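Local coordinates for insulinase family protease (Yersinia pestis, PDB 3GO9), which belongs to the insulinase (M16) peptidase family, but its activity and substrates are not established, at residues I50-I55 with L214-N219; Y116-P121 with L132-D137. All blocks are in the same frame, centred on the assembly; numbering follows the deposited sequence.

Interaction 1 (I50-I55 with L214-N219); sequences IELRLI and LYVVGN
E51 and V217 exchange two backbone hydrogen bonds, E51 N to V217 O and V217 N to E51 O, both 2.9 Å and nearly straight. R53 and Y215 repeat the exchange two residues on, with Y215 N to R53 O at 2.8 Å. A second polar layer lies within 50-55 itself. The R53 guanidinium grips E51 end-on, NH1 and NH2 both converging on OE1; NH2 stands 2.9 Å from OE1 and meets it from above the carboxylate plane, whereas NH1 is accepted by the anti lone pair of OE1. NH1 also donates to L52 O from well above that carbonyl plane. OE2 of E51 bonds to S119 of strand 114-120, so both carboxylate oxygens are held. The E51 side chain also touches D99, a zinc-site residue, and lies about 4 Å from a bound zinc ion; this cation and the guanidinium would probably favour a charged carboxylate.

With segment axes 4.7 Å apart at 168°, the pairing is a regular antiparallel ladder in the large mixed sheet of an M16-type domain. It joins strand 50-56, in the insulinase-type part of the sequence, to strand 212-218, in the part related to the inactive M16 domain.

On one face, the I50 and V216 side chains cross obliquely, CG2 against CG1, L52 CG leans on V216 CG2, and L54 CD1 touches L214 CB; helix 125-140 packs against L52, L54 and L214. The other face carries E51, R53, Y215 and V217. Here R53 O lies at the Y215 ring edge, near its plane, while I55 CD1 approaches CE2 of that ring obliquely at 3.7 Å. The phenol OH bonds to Q399 of helix 388-401. At the far end I50 CG1 lies beside its own backbone N (chi1 -55°), and CD1 beyond it rests 3.7 Å from G218 CA, where a CB would collide with it.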
loop_
_atom_site.group_PDB
_atom_site.type_symbol
_atom_site.label_atom_id
_atom_site.label_comp_id
_atom_site.label_asym_id
_atom_site.label_seq_id
_atom_site.Cartn_x
_atom_site.Cartn_y
_atom_site.Cartn_z
ATOM N N ILE A 50 -19.807 -3.952 5.990
ATOM C CA ILE A 50 -19.813 -3.491 4.586
ATOM C C ILE A 50 -18.792 -2.413 4.544
ATOM O O ILE A 50 -18.926 -1.395 5.258
ATOM C CB ILE A 50 -21.161 -2.964 4.182
ATOM C CG1 ILE A 50 -22.271 -3.975 4.431
ATOM C CG2 ILE A 50 -21.191 -2.439 2.722
ATOM C CD1 ILE A 50 -21.978 -5.327 3.924
ATOM N N GLU A 51 -17.795 -2.554 3.648
ATOM C CA GLU A 51 -16.708 -1.581 3.534
ATOM C C GLU A 51 -16.871 -0.709 2.298
ATOM O O GLU A 51 -17.060 -1.219 1.215
ATOM C CB GLU A 51 -15.351 -2.283 3.485
ATOM C CG GLU A 51 -15.046 -3.152 4.708
ATOM C CD GLU A 51 -14.856 -2.325 5.970
ATOM O OE1 GLU A 51 -14.304 -1.204 5.866
ATOM O OE2 GLU A 51 -15.220 -2.807 7.087
ATOM N N LEU A 52 -16.795 0.613 2.491
ATOM C CA LEU A 52 -16.874 1.570 1.411
ATOM C C LEU A 52 -15.600 2.412 1.389
ATOM O O LEU A 52 -15.113 2.896 2.436
ATOM C CB LEU A 52 -18.105 2.482 1.580
ATOM C CG LEU A 52 -19.484 1.824 1.540
ATOM C CD1 LEU A 52 -19.881 1.418 2.914
ATOM C CD2 LEU A 52 -20.482 2.858 1.056
ATOM N N ARG A 53 -15.074 2.671 0.196
ATOM C CA ARG A 53 -13.908 3.515 0.062
ATOM C C ARG A 53 -14.171 4.458 -1.114
ATOM O O ARG A 53 -14.578 4.000 -2.192
ATOM C CB ARG A 53 -12.631 2.689 -0.199
ATOM C CG ARG A 53 -12.361 1.702 0.880
ATOM C CD ARG A 53 -11.790 2.304 2.146
ATOM N NE ARG A 53 -11.431 1.180 3.003
ATOM C CZ ARG A 53 -12.285 0.528 3.793
ATOM N NH1 ARG A 53 -13.518 0.931 3.967
ATOM N NH2 ARG A 53 -11.923 -0.585 4.409
ATOM N N LEU A 54 -13.933 5.753 -0.919
ATOM C CA LEU A 54 -13.994 6.685 -2.021
ATOM C C LEU A 54 -12.613 7.220 -2.167
ATOM O O LEU A 54 -12.102 7.894 -1.253
ATOM C CB LEU A 54 -15.005 7.826 -1.780
ATOM C CG LEU A 54 -15.073 8.901 -2.888
ATOM C CD1 LEU A 54 -15.745 8.309 -4.173
ATOM C CD2 LEU A 54 -15.879 10.098 -2.376
ATOM N N ILE A 55 -11.993 6.921 -3.305
ATOM C CA ILE A 55 -10.701 7.546 -3.647
ATOM C C ILE A 55 -10.937 8.708 -4.575
ATOM O O ILE A 55 -11.647 8.609 -5.599
ATOM C CB ILE A 55 -9.680 6.552 -4.318
ATOM C CG1 ILE A 55 -9.284 5.455 -3.380
ATOM C CG2 ILE A 55 -8.371 7.353 -4.748
ATOM C CD1 ILE A 55 -8.419 4.339 -4.082
ATOM N N LEU A 214 -15.433 4.843 -6.384
ATOM C CA LEU A 214 -16.028 4.256 -5.191
ATOM C C LEU A 214 -15.889 2.737 -5.201
ATOM O O LEU A 214 -16.182 2.106 -6.225
ATOM C CB LEU A 214 -17.517 4.607 -5.111
ATOM C CG LEU A 214 -18.291 4.013 -3.935
ATOM C CD1 LEU A 214 -17.938 4.632 -2.603
ATOM C CD2 LEU A 214 -19.821 4.125 -4.200
ATOM N N TYR A 215 -15.415 2.173 -4.094
ATOM C CA TYR A 215 -15.314 0.739 -3.963
ATOM C C TYR A 215 -16.211 0.288 -2.818
ATOM O O TYR A 215 -16.300 0.952 -1.801
ATOM C CB TYR A 215 -13.880 0.293 -3.579
ATOM C CG TYR A 215 -12.785 0.741 -4.516
ATOM C CD1 TYR A 215 -12.232 -0.168 -5.425
ATOM C CD2 TYR A 215 -12.278 1.998 -4.446
ATOM C CE1 TYR A 215 -11.219 0.241 -6.313
ATOM C CE2 TYR A 215 -11.306 2.419 -5.314
ATOM C CZ TYR A 215 -10.775 1.504 -6.235
ATOM O OH TYR A 215 -9.740 1.919 -7.095
ATOM N N VAL A 216 -16.878 -0.862 -2.996
ATOM C CA VAL A 216 -17.743 -1.415 -1.995
ATOM C C VAL A 216 -17.437 -2.914 -1.926
ATOM O O VAL A 216 -17.465 -3.617 -2.978
ATOM C CB VAL A 216 -19.230 -1.235 -2.331
ATOM C CG1 VAL A 216 -20.168 -1.892 -1.272
ATOM C CG2 VAL A 216 -19.571 0.260 -2.513
ATOM N N VAL A 217 -17.256 -3.403 -0.706
ATOM C CA VAL A 217 -17.118 -4.851 -0.473
ATOM C C VAL A 217 -18.090 -5.269 0.615
ATOM O O VAL A 217 -18.063 -4.697 1.722
ATOM C CB VAL A 217 -15.719 -5.188 0.029
ATOM C CG1 VAL A 217 -15.588 -6.690 0.408
ATOM C CG2 VAL A 217 -14.669 -4.815 -1.068
ATOM N N GLY A 218 -18.866 -6.312 0.332
ATOM C CA GLY A 218 -19.749 -6.821 1.369
ATOM C C GLY A 218 -20.893 -7.603 0.830
ATOM O O GLY A 218 -21.052 -7.774 -0.373
ATOM N N ASN A 219 -21.704 -8.137 1.741
ATOM C CA ASN A 219 -22.826 -8.966 1.325
ATOM C C ASN A 219 -23.960 -8.035 1.023
ATOM O O ASN A 219 -24.891 -7.879 1.815
ATOM C CB ASN A 219 -23.216 -9.962 2.414
ATOM C CG ASN A 219 -24.370 -10.864 1.958
ATOM O OD1 ASN A 219 -24.476 -11.189 0.779
ATOM N ND2 ASN A 219 -25.169 -11.348 2.916
#

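Interaction 2 (Y116-P121 with L132-D137); sequences YSLSLP and LAWLSD
Y116 and W134 make the closest approach, Y116 CD1 lying 3.6 Å from W134 CH2. The two side chains cross at about a right angle, their ring planes inclined at 71° and the centroid of the phenol ring 5.7 Å from that of the indole six-membered ring. Y116 CD1 and CE1 both sit near CH2, so one flank of the phenol fits against the outer corner of the indole. The W134 CB bond is directed toward the strand, and CG stands anti to the backbone N (chi1 -174°). Further along the same six-membered ring, L118 CD1 comes obliquely to CE3 at 4.0 Å.

L135 supplies the second bump. Its CD2 methyl stands 3.9 Å from Y116 CB, while L118 CD1 lies 4.3 Å from L135 CG. The L118 CD1 methyl therefore enters the notch between the indole and the L135 branch, and L135 CD2 packs at the root of the tyrosine side chain. Y116 and L118, two residues apart on one face of the strand, thus mesh with two consecutive helix residues without any hydrogen bond between the segments.

The polar ends are satisfied outside the pair: Y116 OH bonds to Y207 OH and W134 NE1 to the backbone O of A78, while W94 meets the W134 ring edge-to-face. Within the helix, S136 OG joins S136 N on L132 O, the two donors reaching it from opposite faces of its plane.

Segment axes 10.3 Å apart and 172° between N-to-C directions describe a helix that runs back antiparallel alongside the strand preceding it, one layer away from the sheet, the beta-alpha layer packing of an M16-type domain.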
loop_
_atom_site.group_PDB
_atom_site.type_symbol
_atom_site.label_atom_id
_atom_site.label_comp_id
_atom_site.label_asym_id
_atom_site.label_seq_id
_atom_site.Cartn_x
_atom_site.Cartn_y
_atom_site.Cartn_z
ATOM N N TYR A 116 -11.465 8.303 1.478
ATOM C CA TYR A 116 -12.522 8.309 2.492
ATOM C C TYR A 116 -12.932 6.876 2.789
ATOM O O TYR A 116 -13.109 6.086 1.874
ATOM C CB TYR A 116 -13.752 9.081 2.000
ATOM C CG TYR A 116 -13.482 10.570 1.814
ATOM C CD1 TYR A 116 -13.584 11.421 2.844
ATOM C CD2 TYR A 116 -13.047 11.082 0.581
ATOM C CE1 TYR A 116 -13.403 12.779 2.673
ATOM C CE2 TYR A 116 -12.759 12.453 0.434
ATOM C CZ TYR A 116 -12.970 13.281 1.481
ATOM O OH TYR A 116 -12.690 14.647 1.459
ATOM N N SER A 117 -13.146 6.551 4.075
ATOM C CA SER A 117 -13.418 5.176 4.462
ATOM C C SER A 117 -14.569 5.105 5.446
ATOM O O SER A 117 -14.529 5.760 6.500
ATOM C CB SER A 117 -12.198 4.498 5.095
ATOM O OG SER A 117 -11.026 4.483 4.257
ATOM N N LEU A 118 -15.532 4.247 5.143
ATOM C CA LEU A 118 -16.624 3.888 6.049
ATOM C C LEU A 118 -16.748 2.355 6.142
ATOM O O LEU A 118 -16.532 1.624 5.160
ATOM C CB LEU A 118 -17.947 4.494 5.602
ATOM C CG LEU A 118 -18.134 5.959 5.987
ATOM C CD1 LEU A 118 -19.088 6.730 5.094
ATOM C CD2 LEU A 118 -18.686 5.999 7.422
ATOM N N SER A 119 -17.108 1.855 7.317
ATOM C CA SER A 119 -17.279 0.437 7.582
ATOM C C SER A 119 -18.594 0.335 8.341
ATOM O O SER A 119 -18.674 0.870 9.466
ATOM C CB SER A 119 -16.143 -0.068 8.506
ATOM O OG SER A 119 -16.400 -1.406 8.971
ATOM N N LEU A 120 -19.605 -0.263 7.726
ATOM C CA LEU A 120 -20.952 -0.260 8.250
ATOM C C LEU A 120 -21.295 -1.630 8.775
ATOM O O LEU A 120 -20.864 -2.666 8.261
ATOM C CB LEU A 120 -21.970 0.079 7.156
ATOM C CG LEU A 120 -21.698 1.327 6.364
ATOM C CD1 LEU A 120 -22.779 1.523 5.306
ATOM C CD2 LEU A 120 -21.605 2.521 7.311
ATOM N N PRO A 121 -22.173 -1.685 9.774
ATOM C CA PRO A 121 -22.602 -3.005 10.135
ATOM C C PRO A 121 -23.387 -3.681 9.044
ATOM O O PRO A 121 -24.019 -3.046 8.225
ATOM C CB PRO A 121 -23.516 -2.774 11.355
ATOM C CG PRO A 121 -23.542 -1.317 11.558
ATOM C CD PRO A 121 -22.987 -0.636 10.369
ATOM N N LEU A 132 -23.768 6.593 1.733
ATOM C CA LEU A 132 -23.739 7.129 0.389
ATOM C C LEU A 132 -24.078 8.614 0.351
ATOM O O LEU A 132 -23.524 9.360 -0.494
ATOM C CB LEU A 132 -24.649 6.313 -0.545
ATOM C CG LEU A 132 -24.247 4.859 -0.806
ATOM C CD1 LEU A 132 -25.271 4.244 -1.775
ATOM C CD2 LEU A 132 -22.845 4.726 -1.421
ATOM N N ALA A 133 -24.953 9.064 1.268
ATOM C CA ALA A 133 -25.342 10.457 1.343
ATOM C C ALA A 133 -24.146 11.286 1.847
ATOM O O ALA A 133 -23.871 12.376 1.296
ATOM C CB ALA A 133 -26.525 10.567 2.231
ATOM N N TRP A 134 -23.420 10.769 2.841
ATOM C CA TRP A 134 -22.267 11.469 3.373
ATOM C C TRP A 134 -21.204 11.572 2.274
ATOM O O TRP A 134 -20.584 12.603 2.067
ATOM C CB TRP A 134 -21.669 10.801 4.620
ATOM C CG TRP A 134 -20.578 11.612 5.239
ATOM C CD1 TRP A 134 -20.739 12.699 6.061
ATOM C CD2 TRP A 134 -19.153 11.476 5.034
ATOM N NE1 TRP A 134 -19.500 13.212 6.411
ATOM C CE2 TRP A 134 -18.527 12.459 5.810
ATOM C CE3 TRP A 134 -18.354 10.604 4.278
ATOM C CZ2 TRP A 134 -17.159 12.606 5.848
ATOM C CZ3 TRP A 134 -16.958 10.726 4.362
ATOM C CH2 TRP A 134 -16.394 11.749 5.134
ATOM N N LEU A 135 -21.002 10.484 1.549
ATOM C CA LEU A 135 -19.958 10.451 0.520
ATOM C C LEU A 135 -20.339 11.364 -0.664
ATOM O O LEU A 135 -19.451 12.021 -1.247
ATOM C CB LEU A 135 -19.700 9.047 0.009
ATOM C CG LEU A 135 -19.007 8.131 1.025
ATOM C CD1 LEU A 135 -19.131 6.654 0.591
ATOM C CD2 LEU A 135 -17.552 8.486 1.237
ATOM N N SER A 136 -21.613 11.386 -1.030
ATOM C CA SER A 136 -22.085 12.322 -2.107
ATOM C C SER A 136 -22.125 13.777 -1.686
ATOM O O SER A 136 -21.785 14.665 -2.483
ATOM C CB SER A 136 -23.367 11.843 -2.760
ATOM O OG SER A 136 -24.429 11.683 -1.844
ATOM N N ASP A 137 -22.493 14.045 -0.447
ATOM C CA ASP A 137 -22.323 15.395 0.122
ATOM C C ASP A 137 -20.862 15.821 0.017
ATOM O O ASP A 137 -20.549 16.945 -0.396
ATOM C CB ASP A 137 -22.707 15.459 1.623
ATOM C CG ASP A 137 -24.199 15.379 1.933
ATOM O OD1 ASP A 137 -25.068 15.429 1.010
ATOM O OD2 ASP A 137 -24.477 15.357 3.182
#

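How the interactions relate
Both contacts are buried, with centres 9 Å apart, and both use the same sheet, in which strand 50-56 is flanked by strands 212-218 and 114-120. Interaction 1 works within the sheet plane and rests on backbone hydrogen bonds; interaction 2 joins a sheet face to helix 125-140 purely by apolar and aromatic packing, and buries 205 Å² against 520 Å². Along the chain the second is nested within the loop closed by the first. They meet where I50 O lies 2.8 Å from L120 N, a probable hydrogen bond, and L135 of the helix packs against L52, L54 and L214 as well, so one helix residue serves both contacts.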